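Local atomic coordinates of hypothetical UPF0131 protein PH0828 (Pyrococcus horikoshii, PDB entry 1V30), a protein that is a putative gamma-glutamylcyclotransferase, whose function has not been established and which would release a gamma-glutamyl group as cyclic 5-oxoproline. Residues 10-15 / 60-65; 34-39 / 54-59. One frame throughout, in Å; residues are numbered along the deposited sequence.

Contact 1: residues 10-15 / 60-65; sequences IAVYGT and EVYEVD
Glu60 pairs with Val12 across the sheet, and its carboxylate oxygen OE1 is gripped by two groups. The Tyr62 OH donates to Glu60 OE1 at 2.6 Å, coming in on the anti side of the carboxylate, 26° out of its plane. The backbone N of Lys18 is the second donor to OE1, and OE2 forms a salt bridge with Arg17, so the carboxylate has partners on both oxygens inside a buried contact. This is antiparallel beta structure: the edge strand 8-12 lies against the middle strand 56-64 of a three-stranded sheet in the gamma-glutamylcyclotransferase family fold. Two hydrogen-bonded pairs, Ile10 with Tyr62 and Val12 with Glu60, enclose the non-hydrogen-bonded pair Ala11 with Val61. Four nearly straight backbone bonds join the strands, among them Ile10 N to Tyr62 O at 2.9 Å. Ala11 and Val61 put their side chains on one face. Ile10, Val12, Glu60 and Tyr62 share the other. There Val12 CG2 lies 3.9 Å from Tyr62 CE1, and the two side chains cross at about a right angle. The phenol is thus held at its hydroxyl by Glu60 and touched by the Val12 methyl, while Phe31 of strand 30-37 meets its ring. Beyond Val12 the strand gives way to Tyr13, Gly14 and Thr15, part of the substrate-binding site inferred by similarity. A bound buffer-type sulfonate, probably from the crystallisation liquor, accepts a hydrogen bond from Tyr13 N and lies close to the Val12 side chain. At the other end, Ile10 CG1 is flanked by its own N and C (chi1 64°) and meets Tyr62 CB at 4.1 Å. One carbon further out, Ile10 CD1 meets Val64 CG1 at 4.0 Å.

Contact 2: residues 34-39 / 54-59; sequences EDWIEG and KGKLKV
Lys56 reaches across to Trp36 and crosses its indole obliquely. Lys56 CB is 3.8 Å from Ile37 O. With chi1 at 65°, Lys56 CG touches Trp36 CE3 at 3.4 Å. CD stays near that same ring atom, and also meets Trp36 CD2. Lys56 CE stands over the six-membered ring of Trp36, 3.8 Å from its centroid, in a CH-pi contact. The chain then bends at chi4. Lys56 NZ ends 4.8 Å from the same Trp36 centroid and 18° off the ring normal, a cation-pi contact over the face. The opposite face of the indole is covered by Lys58 CB, also 3.8 Å from the centroid of the six-membered ring of Trp36. The ring is therefore layered between two lysines on the face of the sheet that carries Trp36, Glu38, Lys56 and Lys58. An alanine at Trp36 would probably leave the Lys56 ammonium without its pi partner, open a gap between the two lysines and let the Lys56 chain turn more freely. Strand 30-37 is the edge strand here, paired antiparallel with the middle strand 56-64 of the three-stranded sheet. Asp35 with Val59 and Ile37 with Leu57 are the hydrogen-bonded pairs, and their side chains go to the other face. On that face Ile37 CG1 packs on Val59 CG1 at 3.8 Å, and Leu57 touches Tyr13 of the substrate-binding site inferred by similarity. The Asp35 carboxylate leads away from the partner strand, and OD2 accepts a bond from Lys89 N. Further along the Lys58 chain, NZ forms a salt bridge with Glu34 OE1 at 3.2 Å. Where the two segments turn a corner, at 38-39 and 54-55, Gly39 N donates to Gly55 O at 2.9 Å, with the donor nearly in line with the carbonyl.

How the contacts relate
Both contacts use strand 56-64, the middle strand of one antiparallel sheet. Contact 1 joins it to strand 8-12 and contact 2 to strand 30-37, so the two edge strands are consecutive strands in the chain but sit on either side of a later one. Contact 2 is nested inside the loop closed by contact 1. Their centres are about 13 Å apart, yet they touch: Tyr13 CB lies 3.7 Å from Leu57 CD1. The substrate-binding turn inferred by similarity thus leaves strand 8-12 and packs against the middle strand. The chain turns a corner at 38-39 into a second sheet, which holds strands 40-44 and 48-51, and turns back at 54-55.

Contact 1: residues 10-15 / 60-65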
loop_
_atom_site.group_PDB
_atom_site.type_symbol
_atom_site.label_atom_id
_atom_site.label_comp_id
_atom_site.label_asym_id
_atom_site.label_seq_id
_atom_site.Cartn_x
_atom_site.Cartn_y
_atom_site.Cartn_z
ATOM N N ILE A 10 7.301 7.195 1.294
ATOM C CA ILE A 10 6.492 6.201 0.594
ATOM C C ILE A 10 5.078 6.128 1.162
ATOM O O ILE A 10 4.852 6.450 2.335
ATOM C CB ILE A 10 7.126 4.782 0.662
ATOM C CG1 ILE A 10 7.169 4.285 2.109
ATOM C CG2 ILE A 10 8.535 4.809 0.068
ATOM C CD1 ILE A 10 7.708 2.875 2.255
ATOM N N ALA A 11 4.133 5.713 0.323
ATOM C CA ALA A 11 2.733 5.577 0.711
ATOM C C ALA A 11 2.346 4.137 0.402
ATOM O O ALA A 11 2.311 3.728 -0.766
ATOM C CB ALA A 11 1.871 6.540 -0.087
ATOM N N VAL A 12 2.066 3.367 1.450
ATOM C CA VAL A 12 1.718 1.963 1.285
ATOM C C VAL A 12 0.268 1.668 1.646
ATOM O O VAL A 12 -0.253 2.146 2.660
ATOM C CB VAL A 12 2.686 1.063 2.098
ATOM C CG1 VAL A 12 4.111 1.258 1.578
ATOM C CG2 VAL A 12 2.618 1.397 3.590
ATOM N N TYR A 13 -0.383 0.886 0.793
ATOM C CA TYR A 13 -1.790 0.543 0.955
ATOM C C TYR A 13 -2.048 -0.923 1.251
ATOM O O TYR A 13 -3.166 -1.290 1.608
ATOM C CB TYR A 13 -2.543 0.892 -0.329
ATOM C CG TYR A 13 -1.965 0.204 -1.556
ATOM C CD1 TYR A 13 -0.990 0.827 -2.339
ATOM C CD2 TYR A 13 -2.380 -1.081 -1.926
ATOM C CE1 TYR A 13 -0.449 0.185 -3.468
ATOM C CE2 TYR A 13 -1.843 -1.727 -3.047
ATOM C CZ TYR A 13 -0.885 -1.087 -3.812
ATOM O OH TYR A 13 -0.406 -1.712 -4.944
ATOM N N GLY A 14 -1.030 -1.761 1.106
ATOM C CA GLY A 14 -1.257 -3.177 1.306
ATOM C C GLY A 14 -0.266 -3.967 2.120
ATOM O O GLY A 14 -0.197 -3.835 3.341
ATOM N N THR A 15 0.505 -4.794 1.426
ATOM C CA THR A 15 1.476 -5.693 2.030
ATOM C C THR A 15 2.470 -5.088 3.018
ATOM O O THR A 15 2.901 -5.764 3.961
ATOM C CB THR A 15 2.219 -6.437 0.906
ATOM O OG1 THR A 15 1.259 -6.873 -0.067
ATOM C CG2 THR A 15 2.945 -7.643 1.447
ATOM N N GLU A 60 -0.623 4.373 4.420
ATOM C CA GLU A 60 0.156 4.718 5.597
ATOM C C GLU A 60 1.386 5.349 4.959
ATOM O O GLU A 60 1.983 4.764 4.050
ATOM C CB GLU A 60 0.557 3.470 6.377
ATOM C CG GLU A 60 -0.550 2.909 7.245
ATOM C CD GLU A 60 -0.218 1.547 7.818
ATOM O OE1 GLU A 60 0.977 1.219 7.962
ATOM O OE2 GLU A 60 -1.168 0.808 8.135
ATOM N N VAL A 61 1.757 6.542 5.408
ATOM C CA VAL A 61 2.909 7.230 4.839
ATOM C C VAL A 61 4.115 7.144 5.766
ATOM O O VAL A 61 4.016 7.432 6.964
ATOM C CB VAL A 61 2.579 8.709 4.554
ATOM C CG1 VAL A 61 3.747 9.376 3.836
ATOM C CG2 VAL A 61 1.319 8.802 3.709
ATOM N N TYR A 62 5.251 6.745 5.200
ATOM C CA TYR A 62 6.489 6.595 5.954
ATOM C C TYR A 62 7.663 7.307 5.311
ATOM O O TYR A 62 7.664 7.583 4.108
ATOM C CB TYR A 62 6.893 5.122 6.067
ATOM C CG TYR A 62 5.949 4.236 6.830
ATOM C CD1 TYR A 62 4.792 3.739 6.233
ATOM C CD2 TYR A 62 6.206 3.901 8.158
ATOM C CE1 TYR A 62 3.914 2.927 6.938
ATOM C CE2 TYR A 62 5.336 3.093 8.873
ATOM C CZ TYR A 62 4.193 2.609 8.259
ATOM O OH TYR A 62 3.319 1.820 8.964
ATOM N N GLU A 63 8.666 7.594 6.133
ATOM C CA GLU A 63 9.910 8.186 5.668
ATOM C C GLU A 63 10.896 7.048 5.892
ATOM O O GLU A 63 11.013 6.541 7.010
ATOM C CB GLU A 63 10.331 9.387 6.523
ATOM C CG GLU A 63 9.451 10.617 6.412
ATOM C CD GLU A 63 10.102 11.841 7.038
ATOM O OE1 GLU A 63 9.412 12.867 7.212
ATOM O OE2 GLU A 63 11.308 11.778 7.352
ATOM N N VAL A 64 11.584 6.626 4.835
ATOM C CA VAL A 64 12.552 5.539 4.939
ATOM C C VAL A 64 13.887 5.996 4.362
ATOM O O VAL A 64 13.919 6.866 3.495
ATOM C CB VAL A 64 12.082 4.289 4.154
ATOM C CG1 VAL A 64 10.708 3.860 4.633
ATOM C CG2 VAL A 64 12.055 4.583 2.659
ATOM N N ASP A 65 14.989 5.425 4.845
ATOM C CA ASP A 65 16.286 5.811 4.306
ATOM C C ASP A 65 16.507 5.128 2.962
ATOM O O ASP A 65 15.753 4.230 2.578
ATOM C CB ASP A 65 17.431 5.481 5.279
ATOM C CG ASP A 65 17.452 4.030 5.702
ATOM O OD1 ASP A 65 17.299 3.144 4.837
ATOM O OD2 ASP A 65 17.648 3.772 6.909
#

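Contact 2: residues 34-39 / 54-59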
loop_
_atom_site.group_PDB
_atom_site.type_symbol
_atom_site.label_atom_id
_atom_site.label_comp_id
_atom_site.label_asym_id
_atom_site.label_seq_id
_atom_site.Cartn_x
_atom_site.Cartn_y
_atom_site.Cartn_z
ATOM N N GLU A 34 -1.553 8.321 8.375
ATOM C CA GLU A 34 -2.309 7.748 7.274
ATOM C C GLU A 34 -2.884 8.876 6.435
ATOM O O GLU A 34 -2.970 10.023 6.885
ATOM C CB GLU A 34 -3.445 6.867 7.803
ATOM C CG GLU A 34 -2.974 5.718 8.685
ATOM C CD GLU A 34 -4.111 4.815 9.142
ATOM O OE1 GLU A 34 -5.221 5.331 9.378
ATOM O OE2 GLU A 34 -3.891 3.593 9.273
ATOM N N ASP A 35 -3.265 8.555 5.207
ATOM C CA ASP A 35 -3.846 9.541 4.315
ATOM C C ASP A 35 -4.674 8.795 3.280
ATOM O O ASP A 35 -4.717 7.561 3.280
ATOM C CB ASP A 35 -2.732 10.348 3.642
ATOM C CG ASP A 35 -3.239 11.617 2.978
ATOM O OD1 ASP A 35 -4.405 12.008 3.208
ATOM O OD2 ASP A 35 -2.452 12.236 2.228
ATOM N N TRP A 36 -5.350 9.545 2.418
ATOM C CA TRP A 36 -6.158 8.958 1.361
ATOM C C TRP A 36 -5.685 9.497 0.019
ATOM O O TRP A 36 -5.509 10.707 -0.148
ATOM C CB TRP A 36 -7.642 9.291 1.547
ATOM C CG TRP A 36 -8.284 8.628 2.727
ATOM C CD1 TRP A 36 -8.333 9.098 4.004
ATOM C CD2 TRP A 36 -8.973 7.369 2.734
ATOM N NE1 TRP A 36 -9.014 8.214 4.809
ATOM C CE2 TRP A 36 -9.417 7.143 4.054
ATOM C CE3 TRP A 36 -9.258 6.410 1.750
ATOM C CZ2 TRP A 36 -10.133 5.995 4.421
ATOM C CZ3 TRP A 36 -9.969 5.269 2.113
ATOM C CH2 TRP A 36 -10.399 5.073 3.439
ATOM N N ILE A 37 -5.466 8.595 -0.928
ATOM C CA ILE A 37 -5.020 8.982 -2.259
ATOM C C ILE A 37 -6.212 8.912 -3.207
ATOM O O ILE A 37 -6.841 7.865 -3.358
ATOM C CB ILE A 37 -3.911 8.035 -2.779
ATOM C CG1 ILE A 37 -2.818 7.866 -1.716
ATOM C CG2 ILE A 37 -3.312 8.594 -4.067
ATOM C CD1 ILE A 37 -2.143 9.158 -1.296
ATOM N N GLU A 38 -6.530 10.037 -3.837
ATOM C CA GLU A 38 -7.644 10.090 -4.772
ATOM C C GLU A 38 -7.223 9.517 -6.120
ATOM O O GLU A 38 -6.060 9.614 -6.505
ATOM C CB GLU A 38 -8.109 11.541 -4.950
ATOM C CG GLU A 38 -8.836 12.115 -3.744
ATOM C CD GLU A 38 -10.223 11.522 -3.563
ATOM O OE1 GLU A 38 -10.829 11.736 -2.492
ATOM O OE2 GLU A 38 -10.711 10.848 -4.495
ATOM N N GLY A 39 -8.167 8.906 -6.828
ATOM C CA GLY A 39 -7.870 8.354 -8.138
ATOM C C GLY A 39 -7.350 6.930 -8.174
ATOM O O GLY A 39 -6.755 6.512 -9.167
ATOM N N LYS A 54 -11.759 5.431 -10.401
ATOM C CA LYS A 54 -12.631 6.225 -9.547
ATOM C C LYS A 54 -12.635 5.703 -8.112
ATOM O O LYS A 54 -12.956 4.538 -7.876
ATOM C CB LYS A 54 -14.057 6.199 -10.103
ATOM C CG LYS A 54 -14.311 7.167 -11.249
ATOM C CD LYS A 54 -14.671 8.548 -10.723
ATOM C CE LYS A 54 -15.977 8.511 -9.935
ATOM N NZ LYS A 54 -16.319 9.834 -9.339
ATOM N N GLY A 55 -12.280 6.566 -7.163
ATOM C CA GLY A 55 -12.266 6.167 -5.765
ATOM C C GLY A 55 -11.077 6.682 -4.975
ATOM O O GLY A 55 -10.209 7.366 -5.520
ATOM N N LYS A 56 -11.041 6.372 -3.682
ATOM C CA LYS A 56 -9.926 6.796 -2.843
ATOM C C LYS A 56 -9.288 5.604 -2.146
ATOM O O LYS A 56 -9.961 4.645 -1.765
ATOM C CB LYS A 56 -10.361 7.857 -1.823
ATOM C CG LYS A 56 -11.355 7.406 -0.776
ATOM C CD LYS A 56 -11.622 8.536 0.211
ATOM C CE LYS A 56 -12.489 8.071 1.372
ATOM N NZ LYS A 56 -13.794 7.522 0.916
ATOM N N LEU A 57 -7.979 5.691 -1.972
ATOM C CA LEU A 57 -7.193 4.621 -1.383
ATOM C C LEU A 57 -6.537 5.009 -0.061
ATOM O O LEU A 57 -5.869 6.041 0.028
ATOM C CB LEU A 57 -6.119 4.217 -2.395
ATOM C CG LEU A 57 -5.072 3.183 -1.992
ATOM C CD1 LEU A 57 -5.662 1.780 -2.104
ATOM C CD2 LEU A 57 -3.857 3.336 -2.901
ATOM N N LYS A 58 -6.719 4.183 0.965
ATOM C CA LYS A 58 -6.109 4.463 2.255
ATOM C C LYS A 58 -4.661 3.990 2.261
ATOM O O LYS A 58 -4.360 2.853 1.878
ATOM C CB LYS A 58 -6.872 3.762 3.384
ATOM C CG LYS A 58 -6.410 4.167 4.776
ATOM C CD LYS A 58 -7.048 3.283 5.830
ATOM C CE LYS A 58 -6.834 3.817 7.235
ATOM N NZ LYS A 58 -7.770 4.929 7.563
ATOM N N VAL A 59 -3.766 4.870 2.693
ATOM C CA VAL A 59 -2.353 4.545 2.770
ATOM C C VAL A 59 -1.764 4.970 4.103
ATOM O O VAL A 59 -2.336 5.791 4.827
ATOM C CB VAL A 59 -1.525 5.269 1.671
ATOM C CG1 VAL A 59 -1.934 4.786 0.296
ATOM C CG2 VAL A 59 -1.695 6.788 1.797
#